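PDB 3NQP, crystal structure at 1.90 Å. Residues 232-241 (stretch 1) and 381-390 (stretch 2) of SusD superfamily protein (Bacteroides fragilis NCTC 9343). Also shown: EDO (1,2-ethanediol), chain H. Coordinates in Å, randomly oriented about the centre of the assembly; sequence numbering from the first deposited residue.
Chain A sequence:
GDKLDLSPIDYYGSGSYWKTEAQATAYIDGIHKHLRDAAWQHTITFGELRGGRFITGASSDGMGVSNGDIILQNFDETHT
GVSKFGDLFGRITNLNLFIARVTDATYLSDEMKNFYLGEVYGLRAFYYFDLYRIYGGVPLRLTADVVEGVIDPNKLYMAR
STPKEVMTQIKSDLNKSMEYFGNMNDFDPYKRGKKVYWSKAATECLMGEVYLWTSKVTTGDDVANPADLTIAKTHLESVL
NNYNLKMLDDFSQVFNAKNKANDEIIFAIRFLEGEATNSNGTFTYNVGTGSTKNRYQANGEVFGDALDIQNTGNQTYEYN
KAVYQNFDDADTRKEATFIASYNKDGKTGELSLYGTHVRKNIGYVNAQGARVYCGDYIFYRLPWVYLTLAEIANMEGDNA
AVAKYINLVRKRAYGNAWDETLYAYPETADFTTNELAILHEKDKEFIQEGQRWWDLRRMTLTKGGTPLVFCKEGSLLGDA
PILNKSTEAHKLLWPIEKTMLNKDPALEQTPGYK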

# COMPACT_ATOMS: atom_id res chain seq x y z
N ALA A 232 -18.15 4.18 -5.36
CA ALA A 232 -17.14 3.40 -4.61
C ALA A 232 -17.80 2.19 -4.00
O ALA A 232 -17.27 1.07 -4.07
CB ALA A 232 -16.44 4.26 -3.55
N LYS A 233 -18.96 2.41 -3.39
CA LYS A 233 -19.66 1.38 -2.65
C LYS A 233 -20.10 0.25 -3.54
O LYS A 233 -19.96 -0.91 -3.21
CB LYS A 233 -20.87 1.95 -1.95
CG LYS A 233 -21.41 1.01 -0.82
CD LYS A 233 -22.64 1.64 -0.14
CE LYS A 233 -23.21 0.75 0.98
NZ LYS A 233 -24.42 1.42 1.64
N THR A 234 -20.66 0.60 -4.69
CA THR A 234 -21.12 -0.40 -5.62
C THR A 234 -19.95 -1.28 -6.05
O THR A 234 -20.09 -2.49 -6.17
CB THR A 234 -21.81 0.30 -6.84
OG1 THR A 234 -23.02 0.92 -6.36
CG2 THR A 234 -22.15 -0.71 -7.97
N HIS A 235 -18.79 -0.69 -6.34
CA HIS A 235 -17.68 -1.46 -6.87
C HIS A 235 -17.07 -2.32 -5.79
O HIS A 235 -16.74 -3.49 -6.03
CB HIS A 235 -16.67 -0.55 -7.60
CG HIS A 235 -17.18 -0.08 -8.93
ND1 HIS A 235 -17.30 -0.95 -10.00
CD2 HIS A 235 -17.71 1.10 -9.33
CE1 HIS A 235 -17.85 -0.30 -11.02
NE2 HIS A 235 -18.12 0.94 -10.64
N LEU A 236 -16.98 -1.80 -4.56
CA LEU A 236 -16.41 -2.63 -3.48
C LEU A 236 -17.34 -3.79 -3.12
O LEU A 236 -16.87 -4.89 -2.82
CB LEU A 236 -16.10 -1.76 -2.25
CG LEU A 236 -14.97 -0.76 -2.53
CD1 LEU A 236 -15.08 0.44 -1.63
CD2 LEU A 236 -13.56 -1.43 -2.43
N GLU A 237 -18.66 -3.55 -3.13
CA GLU A 237 -19.60 -4.63 -2.84
C GLU A 237 -19.57 -5.65 -3.94
O GLU A 237 -19.78 -6.82 -3.70
CB GLU A 237 -21.06 -4.12 -2.62
CG GLU A 237 -21.15 -3.36 -1.32
CD GLU A 237 -22.51 -2.91 -0.91
OE1 GLU A 237 -23.35 -2.68 -1.80
OE2 GLU A 237 -22.69 -2.75 0.31
N SER A 238 -19.32 -5.20 -5.16
CA SER A 238 -19.17 -6.15 -6.29
C SER A 238 -17.99 -7.09 -6.07
O SER A 238 -18.07 -8.32 -6.31
CB SER A 238 -18.97 -5.38 -7.61
OG SER A 238 -18.86 -6.27 -8.71
N VAL A 239 -16.88 -6.50 -5.61
CA VAL A 239 -15.72 -7.28 -5.24
C VAL A 239 -16.07 -8.31 -4.18
O VAL A 239 -15.68 -9.48 -4.31
CB VAL A 239 -14.51 -6.41 -4.83
CG1 VAL A 239 -13.34 -7.31 -4.31
CG2 VAL A 239 -14.04 -5.51 -6.02
N LEU A 240 -16.85 -7.93 -3.15
CA LEU A 240 -17.21 -8.90 -2.11
C LEU A 240 -18.10 -10.00 -2.66
O LEU A 240 -18.04 -11.15 -2.15
CB LEU A 240 -17.93 -8.27 -0.90
CG LEU A 240 -17.18 -7.32 0.02
CD1 LEU A 240 -18.08 -6.99 1.23
CD2 LEU A 240 -15.80 -7.92 0.44
N ASN A 241 -18.93 -9.68 -3.67
CA ASN A 241 -20.05 -10.60 -3.99
C ASN A 241 -19.87 -11.53 -5.20
O ASN A 241 -20.52 -12.58 -5.26
CB ASN A 241 -21.38 -9.81 -4.13
CG ASN A 241 -21.84 -9.21 -2.83
OD1 ASN A 241 -21.31 -9.53 -1.78
ND2 ASN A 241 -22.81 -8.31 -2.88
N ARG A 381 -6.37 -7.03 -0.99
CA ARG A 381 -6.95 -8.29 -0.46
C ARG A 381 -8.26 -8.00 0.32
O ARG A 381 -8.61 -6.84 0.57
CB ARG A 381 -5.91 -9.02 0.37
CG ARG A 381 -5.35 -8.26 1.49
CD ARG A 381 -4.38 -9.13 2.30
NE ARG A 381 -3.78 -8.37 3.38
CZ ARG A 381 -4.21 -8.31 4.66
NH1 ARG A 381 -5.27 -8.97 5.09
NH2 ARG A 381 -3.54 -7.57 5.52
N LEU A 382 -9.00 -9.03 0.67
CA LEU A 382 -10.39 -8.83 1.08
C LEU A 382 -10.58 -7.93 2.32
O LEU A 382 -11.49 -7.12 2.31
CB LEU A 382 -11.10 -10.19 1.25
CG LEU A 382 -12.61 -10.22 1.12
CD1 LEU A 382 -12.97 -9.76 -0.35
CD2 LEU A 382 -13.11 -11.67 1.46
N PRO A 383 -9.76 -8.06 3.41
CA PRO A 383 -10.00 -7.16 4.54
C PRO A 383 -9.85 -5.66 4.21
O PRO A 383 -10.45 -4.80 4.88
CB PRO A 383 -8.95 -7.59 5.60
CG PRO A 383 -8.67 -9.04 5.28
CD PRO A 383 -8.73 -9.05 3.73
N TRP A 384 -9.06 -5.34 3.19
CA TRP A 384 -9.01 -3.95 2.68
C TRP A 384 -10.39 -3.54 2.17
O TRP A 384 -10.83 -2.41 2.38
CB TRP A 384 -7.91 -3.78 1.61
CG TRP A 384 -7.85 -2.39 1.00
CD1 TRP A 384 -7.10 -1.34 1.41
CD2 TRP A 384 -8.57 -1.95 -0.13
NE1 TRP A 384 -7.31 -0.25 0.62
CE2 TRP A 384 -8.23 -0.59 -0.33
CE3 TRP A 384 -9.51 -2.55 -0.98
CZ2 TRP A 384 -8.79 0.18 -1.36
CZ3 TRP A 384 -10.02 -1.82 -2.01
CH2 TRP A 384 -9.68 -0.47 -2.19
N VAL A 385 -11.09 -4.45 1.51
CA VAL A 385 -12.40 -4.14 0.92
C VAL A 385 -13.36 -3.86 2.09
O VAL A 385 -14.06 -2.84 2.13
CB VAL A 385 -12.92 -5.22 -0.08
CG1 VAL A 385 -14.30 -4.86 -0.53
CG2 VAL A 385 -11.92 -5.44 -1.31
N TYR A 386 -13.31 -4.73 3.09
CA TYR A 386 -14.10 -4.52 4.28
C TYR A 386 -13.84 -3.18 5.00
O TYR A 386 -14.80 -2.52 5.38
CB TYR A 386 -13.87 -5.64 5.31
CG TYR A 386 -14.27 -7.06 4.94
CD1 TYR A 386 -15.37 -7.34 4.14
CD2 TYR A 386 -13.62 -8.14 5.57
CE1 TYR A 386 -15.73 -8.66 3.87
CE2 TYR A 386 -13.98 -9.44 5.29
CZ TYR A 386 -15.05 -9.69 4.47
OH TYR A 386 -15.39 -10.97 4.22
N LEU A 387 -12.58 -2.81 5.25
CA LEU A 387 -12.31 -1.58 6.02
C LEU A 387 -12.58 -0.33 5.18
O LEU A 387 -12.90 0.73 5.71
CB LEU A 387 -10.91 -1.62 6.64
CG LEU A 387 -10.82 -2.72 7.74
CD1 LEU A 387 -9.38 -2.88 8.14
CD2 LEU A 387 -11.72 -2.42 8.95
N THR A 388 -12.47 -0.45 3.87
CA THR A 388 -12.82 0.62 2.96
C THR A 388 -14.37 0.84 2.97
O THR A 388 -14.85 1.99 3.01
CB THR A 388 -12.22 0.39 1.52
OG1 THR A 388 -10.80 0.11 1.59
CG2 THR A 388 -12.41 1.61 0.65
N LEU A 389 -15.15 -0.25 2.97
CA LEU A 389 -16.61 -0.19 3.11
C LEU A 389 -17.00 0.30 4.48
O LEU A 389 -17.99 1.02 4.62
CB LEU A 389 -17.23 -1.56 2.83
CG LEU A 389 -17.35 -1.92 1.35
CD1 LEU A 389 -17.65 -3.40 1.12
CD2 LEU A 389 -18.38 -1.06 0.68
N ALA A 390 -16.22 -0.03 5.52
CA ALA A 390 -16.45 0.54 6.84
C ALA A 390 -16.34 2.09 6.82
O ALA A 390 -17.15 2.81 7.45
CB ALA A 390 -15.51 -0.05 7.88
C1 EDO H . -23.44 -6.24 0.16
O1 EDO H . -24.14 -7.32 -0.46
C2 EDO H . -22.42 -6.77 1.17
O2 EDO H . -21.51 -7.65 0.49

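Two helices, far apart in sequence, pack here in a roughly antiparallel fashion, their N-to-C directions 147° apart and their axes 9.9 Å apart at closest approach. No hydrogen bond crosses between them; the contact is a matter of shape, burying 458 Å², both sides summed, and the side-chain contacts are between carbon atoms.

Three leucines act as knobs. The CA-to-CB bond of Leu-236 points toward the second helix, and its side chain fills a hollow lined by Trp-384, Val-385, Thr-388 and Leu-389. Its CD2 lies 3.6 Å from CZ3 of Trp-384, while its CD1 meets CG2 of Thr-388 at 3.7 Å. Threonine suits this wall because its OG1 is already spent on the carbonyl O of Trp-384, 2.6 Å away, leaving its methyl to pack against the leucine.

One turn later, Leu-240 leaves its helix sideways, but its extended m,t side chain brings its tip into the next hollow. There CD2 is 3.5 Å from each of three atoms: CD1 of Leu-382, CG1 of Val-385 and CE1 of Tyr-386. The tyrosine's CA-to-CB bond points away, yet the ring brings its CE1 back to help close the pocket.

Leu-389 returns the gesture. It sits among Lys-233, Leu-236, Glu-237 and Leu-240, with its CD2 3.8 Å from CB of Leu-236 and its CD1 3.6 Å from CD1 of Leu-240. Lys-233 and Glu-237 contribute aliphatic carbon to this hollow: the CG atoms of Lys-233 and Glu-237 lie 4.0 and 4.1 Å from CD2 of Leu-389.

Between Leu-236 and Leu-240 lies Val-385, a short branched side chain, where the backbones are closest in register (CA of Leu-236 to CA of Val-385, 6.1 Å); its CG1 comes within 3.4 Å of the backbone O of Leu-236, and its CG2 lies 3.8 Å from CG1 of Val-239. The carbonyl of Leu-236 meanwhile accepts its helical hydrogen bond from N of Leu-240, at 3.1 Å.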